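Glycosyl hydrolase family 2, TIM barrel domain protein (Faecalibacterium prausnitzii A2-165, PDB 6ED2) probably hydrolyses beta-glucuronides as a beta-glucuronidase of glycoside hydrolase family 2 from the gut bacterium Faecalibacterium prausnitzii. Local coordinates at residues E451-L456 with Q486-F491; E104-D109 with V148-F153; S86-G91 with D189-A194. One frame throughout, in Å; residues are numbered along the deposited sequence.

Contact 1. Residues E451-L456 with Q486-F491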
loop_
_atom_site.group_PDB
_atom_site.type_symbol
_atom_site.label_atom_id
_atom_site.label_comp_id
_atom_site.label_asym_id
_atom_site.label_seq_id
_atom_site.Cartn_x
_atom_site.Cartn_y
_atom_site.Cartn_z
ATOM N N GLU A 451 25.035 -26.616 33.416
ATOM C CA GLU A 451 24.216 -27.161 34.493
ATOM C C GLU A 451 22.732 -27.119 34.134
ATOM O O GLU A 451 21.953 -27.961 34.593
ATOM C CB GLU A 451 24.479 -26.393 35.789
ATOM C CG GLU A 451 25.904 -26.569 36.379
ATOM C CD GLU A 451 26.984 -25.705 35.696
ATOM O OE1 GLU A 451 26.716 -25.045 34.651
ATOM O OE2 GLU A 451 28.127 -25.693 36.211
ATOM N N TYR A 452 22.329 -26.155 33.306
ATOM C CA TYR A 452 20.938 -26.057 32.886
ATOM C C TYR A 452 20.642 -27.019 31.739
ATOM O O TYR A 452 19.667 -27.771 31.798
ATOM C CB TYR A 452 20.617 -24.610 32.491
ATOM C CG TYR A 452 19.149 -24.349 32.339
ATOM C CD1 TYR A 452 18.379 -23.954 33.427
ATOM C CD2 TYR A 452 18.519 -24.513 31.115
ATOM C CE1 TYR A 452 17.018 -23.723 33.298
ATOM C CE2 TYR A 452 17.153 -24.276 30.974
ATOM C CZ TYR A 452 16.413 -23.888 32.073
ATOM O OH TYR A 452 15.070 -23.672 31.947
ATOM N N PHE A 453 21.501 -27.036 30.710
ATOM C CA PHE A 453 21.219 -27.816 29.503
ATOM C C PHE A 453 21.288 -29.316 29.766
ATOM O O PHE A 453 20.505 -30.084 29.186
ATOM C CB PHE A 453 22.211 -27.468 28.387
ATOM C CG PHE A 453 21.893 -26.198 27.633
ATOM C CD1 PHE A 453 22.113 -26.124 26.265
ATOM C CD2 PHE A 453 21.402 -25.083 28.288
ATOM C CE1 PHE A 453 21.850 -24.954 25.568
ATOM C CE2 PHE A 453 21.140 -23.908 27.603
ATOM C CZ PHE A 453 21.357 -23.840 26.248
ATOM N N LYS A 454 22.258 -29.760 30.583
ATOM C CA LYS A 454 22.532 -31.195 30.694
ATOM C C LYS A 454 21.300 -31.975 31.132
ATOM O O LYS A 454 20.907 -32.913 30.419
ATOM C CB LYS A 454 23.718 -31.443 31.641
ATOM C CG LYS A 454 24.084 -32.927 31.824
ATOM C CD LYS A 454 25.363 -33.049 32.678
ATOM C CE LYS A 454 25.768 -34.499 32.931
ATOM N NZ LYS A 454 25.450 -34.804 34.357
ATOM N N PRO A 455 20.629 -31.640 32.237
ATOM C CA PRO A 455 19.420 -32.403 32.588
ATOM C C PRO A 455 18.296 -32.256 31.575
ATOM O O PRO A 455 17.519 -33.201 31.408
ATOM C CB PRO A 455 19.030 -31.834 33.958
ATOM C CG PRO A 455 19.598 -30.451 33.958
ATOM C CD PRO A 455 20.892 -30.562 33.216
ATOM N N LEU A 456 18.202 -31.125 30.862
ATOM C CA LEU A 456 17.123 -30.967 29.884
ATOM C C LEU A 456 17.299 -31.910 28.713
ATOM O O LEU A 456 16.348 -32.576 28.285
ATOM C CB LEU A 456 17.067 -29.538 29.372
ATOM C CG LEU A 456 16.151 -28.626 30.164
ATOM C CD1 LEU A 456 16.339 -27.240 29.618
ATOM C CD2 LEU A 456 14.701 -29.066 30.074
ATOM N N GLN A 486 26.243 -25.555 22.669
ATOM C CA GLN A 486 26.109 -26.233 21.380
ATOM C C GLN A 486 26.490 -27.703 21.462
ATOM O O GLN A 486 25.933 -28.525 20.719
ATOM C CB GLN A 486 26.930 -25.529 20.297
ATOM C CG GLN A 486 28.426 -25.489 20.551
ATOM C CD GLN A 486 29.147 -26.714 20.012
ATOM O OE1 GLN A 486 28.590 -27.483 19.220
ATOM N NE2 GLN A 486 30.388 -26.922 20.461
ATOM N N ARG A 487 27.419 -28.070 22.358
ATOM C CA ARG A 487 27.887 -29.459 22.387
ATOM C C ARG A 487 26.786 -30.442 22.780
ATOM O O ARG A 487 26.909 -31.636 22.479
ATOM C CB ARG A 487 29.095 -29.603 23.327
ATOM C CG ARG A 487 28.813 -29.456 24.816
ATOM C CD ARG A 487 30.060 -29.832 25.654
ATOM N NE ARG A 487 29.938 -29.454 27.070
ATOM C CZ ARG A 487 29.506 -30.287 28.022
ATOM N NH1 ARG A 487 29.164 -31.532 27.711
ATOM N NH2 ARG A 487 29.418 -29.882 29.278
ATOM N N PHE A 488 25.692 -29.967 23.400
ATOM C CA PHE A 488 24.598 -30.862 23.789
ATOM C C PHE A 488 23.682 -31.230 22.630
ATOM O O PHE A 488 22.963 -32.229 22.724
ATOM C CB PHE A 488 23.756 -30.229 24.886
ATOM C CG PHE A 488 24.486 -30.044 26.163
ATOM C CD1 PHE A 488 24.599 -31.092 27.063
ATOM C CD2 PHE A 488 25.086 -28.829 26.460
ATOM C CE1 PHE A 488 25.278 -30.926 28.252
ATOM C CE2 PHE A 488 25.766 -28.653 27.644
ATOM C CZ PHE A 488 25.865 -29.706 28.544
ATOM N N ALA A 489 23.711 -30.473 21.533
ATOM C CA ALA A 489 22.748 -30.641 20.447
ATOM C C ALA A 489 23.134 -31.794 19.527
ATOM O O ALA A 489 24.308 -31.965 19.189
ATOM C CB ALA A 489 22.646 -29.341 19.645
ATOM N N ASP A 490 22.134 -32.591 19.118
ATOM C CA ASP A 490 22.365 -33.643 18.126
ATOM C C ASP A 490 22.515 -33.067 16.723
ATOM O O ASP A 490 23.109 -33.701 15.839
ATOM C CB ASP A 490 21.223 -34.664 18.133
ATOM C CG ASP A 490 20.996 -35.294 19.501
ATOM O OD1 ASP A 490 21.982 -35.686 20.172
ATOM O OD2 ASP A 490 19.821 -35.419 19.904
ATOM N N PHE A 491 21.935 -31.901 16.483
ATOM C CA PHE A 491 22.198 -31.145 15.275
ATOM C C PHE A 491 22.076 -29.696 15.691
ATOM O O PHE A 491 21.349 -29.380 16.636
ATOM C CB PHE A 491 21.257 -31.527 14.111
ATOM C CG PHE A 491 19.785 -31.233 14.362
ATOM C CD1 PHE A 491 19.225 -30.025 13.963
ATOM C CD2 PHE A 491 18.966 -32.170 14.971
ATOM C CE1 PHE A 491 17.875 -29.753 14.177
ATOM C CE2 PHE A 491 17.608 -31.903 15.199
ATOM C CZ PHE A 491 17.066 -30.694 14.793
#

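Contact 2. Residues E104-D109 with V148-F153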
loop_
_atom_site.group_PDB
_atom_site.type_symbol
_atom_site.label_atom_id
_atom_site.label_comp_id
_atom_site.label_asym_id
_atom_site.label_seq_id
_atom_site.Cartn_x
_atom_site.Cartn_y
_atom_site.Cartn_z
ATOM N N GLU A 104 -27.775 -39.685 31.785
ATOM C CA GLU A 104 -27.251 -40.954 31.315
ATOM C C GLU A 104 -25.709 -40.995 31.260
ATOM O O GLU A 104 -25.160 -41.987 30.763
ATOM C CB GLU A 104 -27.837 -41.281 29.939
ATOM C CG GLU A 104 -27.389 -40.359 28.808
ATOM C CD GLU A 104 -28.319 -39.153 28.568
ATOM O OE1 GLU A 104 -29.254 -38.903 29.381
ATOM O OE2 GLU A 104 -28.094 -38.458 27.545
ATOM N N TRP A 105 -25.022 -39.959 31.741
ATOM C CA TRP A 105 -23.586 -40.009 31.971
ATOM C C TRP A 105 -23.229 -40.485 33.375
ATOM O O TRP A 105 -22.042 -40.702 33.655
ATOM C CB TRP A 105 -22.969 -38.630 31.715
ATOM C CG TRP A 105 -22.772 -38.382 30.266
ATOM C CD1 TRP A 105 -23.296 -39.106 29.241
ATOM C CD2 TRP A 105 -21.980 -37.354 29.669
ATOM N NE1 TRP A 105 -22.877 -38.596 28.040
ATOM C CE2 TRP A 105 -22.081 -37.508 28.276
ATOM C CE3 TRP A 105 -21.191 -36.316 30.180
ATOM C CZ2 TRP A 105 -21.417 -36.673 27.384
ATOM C CZ3 TRP A 105 -20.543 -35.487 29.298
ATOM C CH2 TRP A 105 -20.662 -35.666 27.913
ATOM N N SER A 106 -24.217 -40.644 34.257
ATOM C CA SER A 106 -23.984 -41.165 35.600
ATOM C C SER A 106 -23.205 -42.474 35.543
ATOM O O SER A 106 -23.529 -43.370 34.762
ATOM C CB SER A 106 -25.324 -41.386 36.310
ATOM O OG SER A 106 -25.198 -41.210 37.708
ATOM N N GLY A 107 -22.161 -42.579 36.366
ATOM C CA GLY A 107 -21.301 -43.741 36.353
ATOM C C GLY A 107 -20.062 -43.611 35.488
ATOM O O GLY A 107 -19.107 -44.372 35.676
ATOM N N TRP A 108 -20.054 -42.686 34.539
ATOM C CA TRP A 108 -18.856 -42.349 33.795
ATOM C C TRP A 108 -18.020 -41.352 34.588
ATOM O O TRP A 108 -18.529 -40.627 35.445
ATOM C CB TRP A 108 -19.220 -41.699 32.471
ATOM C CG TRP A 108 -19.283 -42.525 31.247
ATOM C CD1 TRP A 108 -18.259 -42.795 30.395
ATOM C CD2 TRP A 108 -20.457 -43.091 30.653
ATOM N NE1 TRP A 108 -18.710 -43.531 29.325
ATOM C CE2 TRP A 108 -20.059 -43.724 29.460
ATOM C CE3 TRP A 108 -21.799 -43.151 31.032
ATOM C CZ2 TRP A 108 -20.953 -44.401 28.636
ATOM C CZ3 TRP A 108 -22.689 -43.829 30.213
ATOM C CH2 TRP A 108 -22.260 -44.442 29.028
ATOM N N ASP A 109 -16.726 -41.301 34.286
ATOM C CA ASP A 109 -15.922 -40.162 34.708
ATOM C C ASP A 109 -16.254 -38.949 33.846
ATOM O O ASP A 109 -16.393 -39.062 32.625
ATOM C CB ASP A 109 -14.432 -40.485 34.605
ATOM C CG ASP A 109 -13.764 -40.613 35.975
ATOM O OD1 ASP A 109 -14.398 -40.320 37.027
ATOM O OD2 ASP A 109 -12.602 -41.045 35.990
ATOM N N VAL A 148 -20.253 -32.185 39.520
ATOM C CA VAL A 148 -21.330 -31.760 38.633
ATOM C C VAL A 148 -22.673 -32.234 39.170
ATOM O O VAL A 148 -22.769 -33.241 39.885
ATOM C CB VAL A 148 -21.097 -32.286 37.203
ATOM C CG1 VAL A 148 -19.918 -31.567 36.559
ATOM C CG2 VAL A 148 -20.883 -33.795 37.228
ATOM N N ARG A 149 -23.725 -31.499 38.819
ATOM C CA ARG A 149 -25.091 -31.972 38.993
ATOM C C ARG A 149 -25.531 -32.637 37.695
ATOM O O ARG A 149 -25.359 -32.066 36.612
ATOM C CB ARG A 149 -26.035 -30.824 39.352
ATOM C CG ARG A 149 -25.533 -29.882 40.429
ATOM C CD ARG A 149 -25.860 -28.443 40.045
ATOM N NE ARG A 149 -25.330 -27.460 40.994
ATOM C CZ ARG A 149 -25.100 -26.182 40.688
ATOM N NH1 ARG A 149 -24.619 -25.347 41.614
ATOM N NH2 ARG A 149 -25.344 -25.740 39.449
ATOM N N TYR A 150 -26.094 -33.837 37.809
ATOM C CA TYR A 150 -26.453 -34.650 36.654
ATOM C C TYR A 150 -27.840 -34.282 36.117
ATOM O O TYR A 150 -28.752 -33.956 36.879
ATOM C CB TYR A 150 -26.373 -36.135 37.021
ATOM C CG TYR A 150 -24.932 -36.577 37.192
ATOM C CD1 TYR A 150 -24.239 -37.204 36.148
ATOM C CD2 TYR A 150 -24.244 -36.324 38.374
ATOM C CE1 TYR A 150 -22.911 -37.581 36.294
ATOM C CE2 TYR A 150 -22.917 -36.700 38.528
ATOM C CZ TYR A 150 -22.261 -37.329 37.489
ATOM O OH TYR A 150 -20.952 -37.688 37.656
ATOM N N ASN A 151 -27.974 -34.320 34.789
ATOM C CA ASN A 151 -29.143 -33.810 34.066
ATOM C C ASN A 151 -29.462 -32.363 34.445
ATOM O O ASN A 151 -30.623 -31.952 34.498
ATOM C CB ASN A 151 -30.372 -34.705 34.250
ATOM C CG ASN A 151 -31.181 -34.834 32.960
ATOM O OD1 ASN A 151 -30.664 -35.294 31.924
ATOM N ND2 ASN A 151 -32.450 -34.409 33.006
ATOM N N GLN A 152 -28.420 -31.574 34.686
ATOM C CA GLN A 152 -28.579 -30.152 34.947
ATOM C C GLN A 152 -27.454 -29.397 34.267
ATOM O O GLN A 152 -26.494 -29.985 33.754
ATOM C CB GLN A 152 -28.590 -29.841 36.448
ATOM C CG GLN A 152 -29.638 -30.616 37.199
ATOM C CD GLN A 152 -29.559 -30.398 38.678
ATOM O OE1 GLN A 152 -29.522 -29.260 39.147
ATOM N NE2 GLN A 152 -29.526 -31.493 39.433
ATOM N N PHE A 153 -27.591 -28.073 34.271
ATOM C CA PHE A 153 -26.516 -27.210 33.822
ATOM C C PHE A 153 -25.508 -26.991 34.950
ATOM O O PHE A 153 -25.846 -27.035 36.137
ATOM C CB PHE A 153 -27.070 -25.879 33.314
ATOM C CG PHE A 153 -27.662 -25.978 31.940
ATOM C CD1 PHE A 153 -26.839 -26.007 30.815
ATOM C CD2 PHE A 153 -29.038 -26.085 31.771
ATOM C CE1 PHE A 153 -27.369 -26.124 29.538
ATOM C CE2 PHE A 153 -29.592 -26.206 30.491
ATOM C CZ PHE A 153 -28.757 -26.216 29.371
HETATM O O HOH W 1 -20.472 -40.387 37.192
#

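Contact 3. Residues S86-G91 with D189-A194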
loop_
_atom_site.group_PDB
_atom_site.type_symbol
_atom_site.label_atom_id
_atom_site.label_comp_id
_atom_site.label_asym_id
_atom_site.label_seq_id
_atom_site.Cartn_x
_atom_site.Cartn_y
_atom_site.Cartn_z
ATOM N N SER A 86 -7.577 -2.631 26.907
ATOM C CA SER A 86 -8.016 -4.020 26.874
ATOM C C SER A 86 -7.059 -4.874 26.058
ATOM O O SER A 86 -6.744 -6.004 26.451
ATOM C CB SER A 86 -9.430 -4.107 26.299
ATOM O OG SER A 86 -10.330 -3.335 27.075
ATOM N N ARG A 87 -6.586 -4.360 24.914
ATOM C CA ARG A 87 -5.634 -5.140 24.126
ATOM C C ARG A 87 -4.398 -5.470 24.950
ATOM O O ARG A 87 -3.899 -6.598 24.904
ATOM C CB ARG A 87 -5.237 -4.407 22.845
ATOM C CG ARG A 87 -4.404 -5.266 21.892
ATOM C CD ARG A 87 -3.604 -4.399 20.899
ATOM N NE ARG A 87 -2.428 -3.811 21.527
ATOM C CZ ARG A 87 -1.821 -2.688 21.130
ATOM N NH1 ARG A 87 -2.269 -1.997 20.088
ATOM N NH2 ARG A 87 -0.746 -2.250 21.782
ATOM N N GLU A 88 -3.914 -4.514 25.738
ATOM C CA GLU A 88 -2.682 -4.693 26.503
ATOM C C GLU A 88 -2.932 -5.160 27.937
ATOM O O GLU A 88 -1.991 -5.180 28.737
ATOM C CB GLU A 88 -1.879 -3.387 26.515
ATOM C CG GLU A 88 -1.270 -2.991 25.160
ATOM C CD GLU A 88 0.054 -3.712 24.861
ATOM O OE1 GLU A 88 0.586 -4.405 25.752
ATOM O OE2 GLU A 88 0.576 -3.589 23.730
ATOM N N TYR A 89 -4.173 -5.513 28.287
ATOM C CA TYR A 89 -4.474 -5.910 29.659
ATOM C C TYR A 89 -3.548 -7.023 30.134
ATOM O O TYR A 89 -3.371 -8.049 29.457
ATOM C CB TYR A 89 -5.921 -6.382 29.792
ATOM C CG TYR A 89 -6.220 -6.797 31.209
ATOM C CD1 TYR A 89 -6.594 -5.847 32.162
ATOM C CD2 TYR A 89 -6.086 -8.123 31.618
ATOM C CE1 TYR A 89 -6.861 -6.209 33.472
ATOM C CE2 TYR A 89 -6.339 -8.499 32.941
ATOM C CZ TYR A 89 -6.727 -7.535 33.858
ATOM O OH TYR A 89 -6.993 -7.888 35.162
ATOM N N CYS A 90 -2.980 -6.832 31.321
ATOM C CA CYS A 90 -2.039 -7.790 31.892
ATOM C C CYS A 90 -2.436 -8.059 33.336
ATOM O O CYS A 90 -2.443 -7.139 34.160
ATOM C CB CYS A 90 -0.601 -7.268 31.804
ATOM S SG CYS A 90 0.656 -8.500 32.311
ATOM N N GLY A 91 -2.793 -9.295 33.633
ATOM C CA GLY A 91 -3.224 -9.625 34.977
ATOM C C GLY A 91 -4.204 -10.784 34.953
ATOM O O GLY A 91 -4.118 -11.660 34.096
ATOM N N ASP A 189 10.097 -11.738 21.073
ATOM C CA ASP A 189 9.683 -10.748 20.076
ATOM C C ASP A 189 8.164 -10.691 19.901
ATOM O O ASP A 189 7.627 -9.615 19.629
ATOM C CB ASP A 189 10.375 -11.032 18.731
ATOM C CG ASP A 189 10.248 -9.880 17.724
ATOM O OD1 ASP A 189 10.638 -10.064 16.543
ATOM O OD2 ASP A 189 9.760 -8.796 18.101
ATOM N N PHE A 190 7.448 -11.793 20.114
ATOM C CA PHE A 190 6.059 -11.899 19.686
ATOM C C PHE A 190 5.100 -11.321 20.727
ATOM O O PHE A 190 5.423 -11.221 21.913
ATOM C CB PHE A 190 5.702 -13.362 19.349
ATOM C CG PHE A 190 6.064 -14.369 20.424
ATOM C CD1 PHE A 190 5.087 -14.861 21.294
ATOM C CD2 PHE A 190 7.354 -14.868 20.527
ATOM C CE1 PHE A 190 5.396 -15.813 22.268
ATOM C CE2 PHE A 190 7.674 -15.824 21.496
ATOM C CZ PHE A 190 6.683 -16.298 22.368
ATOM N N TYR A 191 3.926 -10.898 20.257
ATOM C CA TYR A 191 2.957 -10.259 21.134
ATOM C C TYR A 191 2.455 -11.237 22.201
ATOM O O TYR A 191 2.286 -12.436 21.953
ATOM C CB TYR A 191 1.778 -9.711 20.322
ATOM C CG TYR A 191 0.915 -8.739 21.112
ATOM C CD1 TYR A 191 1.207 -7.380 21.127
ATOM C CD2 TYR A 191 -0.175 -9.186 21.870
ATOM C CE1 TYR A 191 0.434 -6.480 21.863
ATOM C CE2 TYR A 191 -0.953 -8.290 22.616
ATOM C CZ TYR A 191 -0.631 -6.943 22.607
ATOM O OH TYR A 191 -1.385 -6.043 23.336
ATOM N N ASN A 192 2.197 -10.715 23.399
ATOM C CA ASN A 192 1.782 -11.552 24.529
ATOM C C ASN A 192 0.285 -11.886 24.461
ATOM O O ASN A 192 -0.487 -11.600 25.372
ATOM C CB ASN A 192 2.130 -10.866 25.847
ATOM C CG ASN A 192 1.990 -11.802 27.047
ATOM O OD1 ASN A 192 2.386 -12.967 26.984
ATOM N ND2 ASN A 192 1.422 -11.296 28.142
ATOM N N TYR A 193 -0.119 -12.512 23.356
ATOM C CA TYR A 193 -1.505 -12.949 23.209
ATOM C C TYR A 193 -1.873 -13.930 24.319
ATOM O O TYR A 193 -1.145 -14.895 24.579
ATOM C CB TYR A 193 -1.708 -13.613 21.846
ATOM C CG TYR A 193 -1.833 -12.639 20.687
ATOM C CD1 TYR A 193 -2.783 -11.615 20.710
ATOM C CD2 TYR A 193 -0.996 -12.744 19.576
ATOM C CE1 TYR A 193 -2.894 -10.715 19.651
ATOM C CE2 TYR A 193 -1.089 -11.857 18.522
ATOM C CZ TYR A 193 -2.039 -10.845 18.560
ATOM O OH TYR A 193 -2.131 -9.977 17.496
ATOM N N ALA A 194 -3.003 -13.689 24.980
ATOM C CA ALA A 194 -3.498 -14.624 25.977
ATOM C C ALA A 194 -5.004 -14.783 25.814
ATOM O O ALA A 194 -5.643 -14.087 25.026
ATOM C CB ALA A 194 -3.156 -14.175 27.393
#

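Contact 1. Residues E451-L456 with Q486-F491
The backbone bond from A489 N to Q486 O, 3.1 Å long, closes the short 3-10 turn that carries F488 against F453 and K454, and no hydrogen bond crosses between the two segments. What joins them is one aromatic ring. F488 lays a face of its ring on helix 449-463. Over that face stands F453 CB, 4.0 Å from the ring centroid and 21° off the normal, a clear CH-pi contact; its nearest ring atom, F488 CD2, is 3.7 Å away. On the same face, nearer CE1, the ring meets the next residue: K454 CA lies 3.7 Å from F488 CE1, K454 CB touches it too, and beyond CB the chain runs away. With CG beside its own backbone N (chi1 -80°), F453 turns its ring inward, where it meets Y472 edge-to-face and packs on L439 and P442. On the opposite face of F488, the R487 guanidinium turns a face to CZ, offset toward its rim. The helix thus offers F453 both ways, CB to the loop and ring to the strands. This is the layering of a TIM barrel: a peripheral helix packed on the barrel strands and on the loop leading to strand 492-495.

Contact 2. Residues E104-D109 with V148-F153
W105 opens the type II beta turn that faces Y150, in the beta-rich sugar-binding domain of this family 2 hydrolase. E104, just before the turn, pairs with R38 of the second subunit, which places this corner at a subunit interface. The carbonyl carbon of W105 lies 4.1 Å from Y150 CE1, while its indole leads off to pack on strands 38-51 and 200-205. The turn is closed by W108 N, which donates to W105 O over 2.9 Å. S106 comes next and makes the nearest approach to the tyrosine: its CA is 3.8 Å from Y150 CE1, and its hydroxyl lies over one face of the ring. The tyrosine is itself at a corner position of a second type II turn, R149 to Q152, so two turns meet here through one side chain. With CG beside its backbone N (chi1 -71°), the ring extends toward the first turn and carries its hydroxyl past S106. G107 follows, at backbone angles that call for glycine, and W108 ends the turn with its NE1 bonded to T36 O. The Y150 hydroxyl is held from two directions, donating to T145 O and accepting from a water that serves the turn as well. A phenylalanine in place of Y150 is likely to leave T145 O without this donor and that water without one of its acceptors. The water is well matched to its three partners: it accepts from G107 N at 2.9 Å, gives one proton to Y150 OH at 2.8 Å and gives the other to W108 O at 2.6 Å.

Contact 3. Residues S86-G91 with D189-A194
Y191 drives its phenol end between the side chains of R87 and E88, and the three flat groups are set at steep angles to one another. The R87 guanidinium stands almost perpendicular to the Y191 ring, the planes 87° apart, and the E88 carboxylate is tilted 63° from that ring. The arginine uses an edge: R87 NE donates to Y191 OH over 3.1 Å, with the oxygen close to the guanidinium plane. A bend at chi3 (77°) turns the R87 chain so that NE reaches the hydroxyl; R87 CG lies 3.4 Å from Y191 OH. The hydroxyl returns a weak bond to R87 O, 3.0 Å from Y191 OH, and is thereby tied to both the side chain and the backbone of one residue. E88 approaches at the ring's edge, its OE2 3.4 Å from Y191 CE1. E88 OE2 takes a nearly straight salt-bridge hydrogen bond of 2.7 Å from R87 NH2, on its anti lone pair and in the guanidinium plane. The pairing fixes the two charged groups against each other beside the phenol hydroxyl. On the tyrosine's other flank, Y191 CD2 lies 3.7 Å above the Y193 ring, the two residues being joined by an inverse gamma turn centred on N192. R87 has further partners in E589 and in S549 O of the third subunit, while Y191 O accepts from R330. The buried contact therefore ties the C-terminal end of helix 84-87 to the loop between strands 182-186 and 195-196, with E88 and C90 packed on strand 182-186.

Contacts 2 and 3 share the sugar-binding range, whereas contact 1 belongs to the TIM barrel range. In sequence, both segments of contact 2 fall between 86-91 and 189-194, yet the centres of these two contacts are 37 Å apart. Contact 1 comes later in the chain, its centre 31 Å from that of contact 3 and 48 Å from that of contact 2; no two of the three touch. Contact 3 is the nearer of the two to contact 1, with about 15 Å between nearest atoms, and itself touches residues of the barrel range such as R330 and E589; a bound magnesium ion lies about 9 Å from the Y191 side chain. The magnesium site of T239 and E241 is apart from all three.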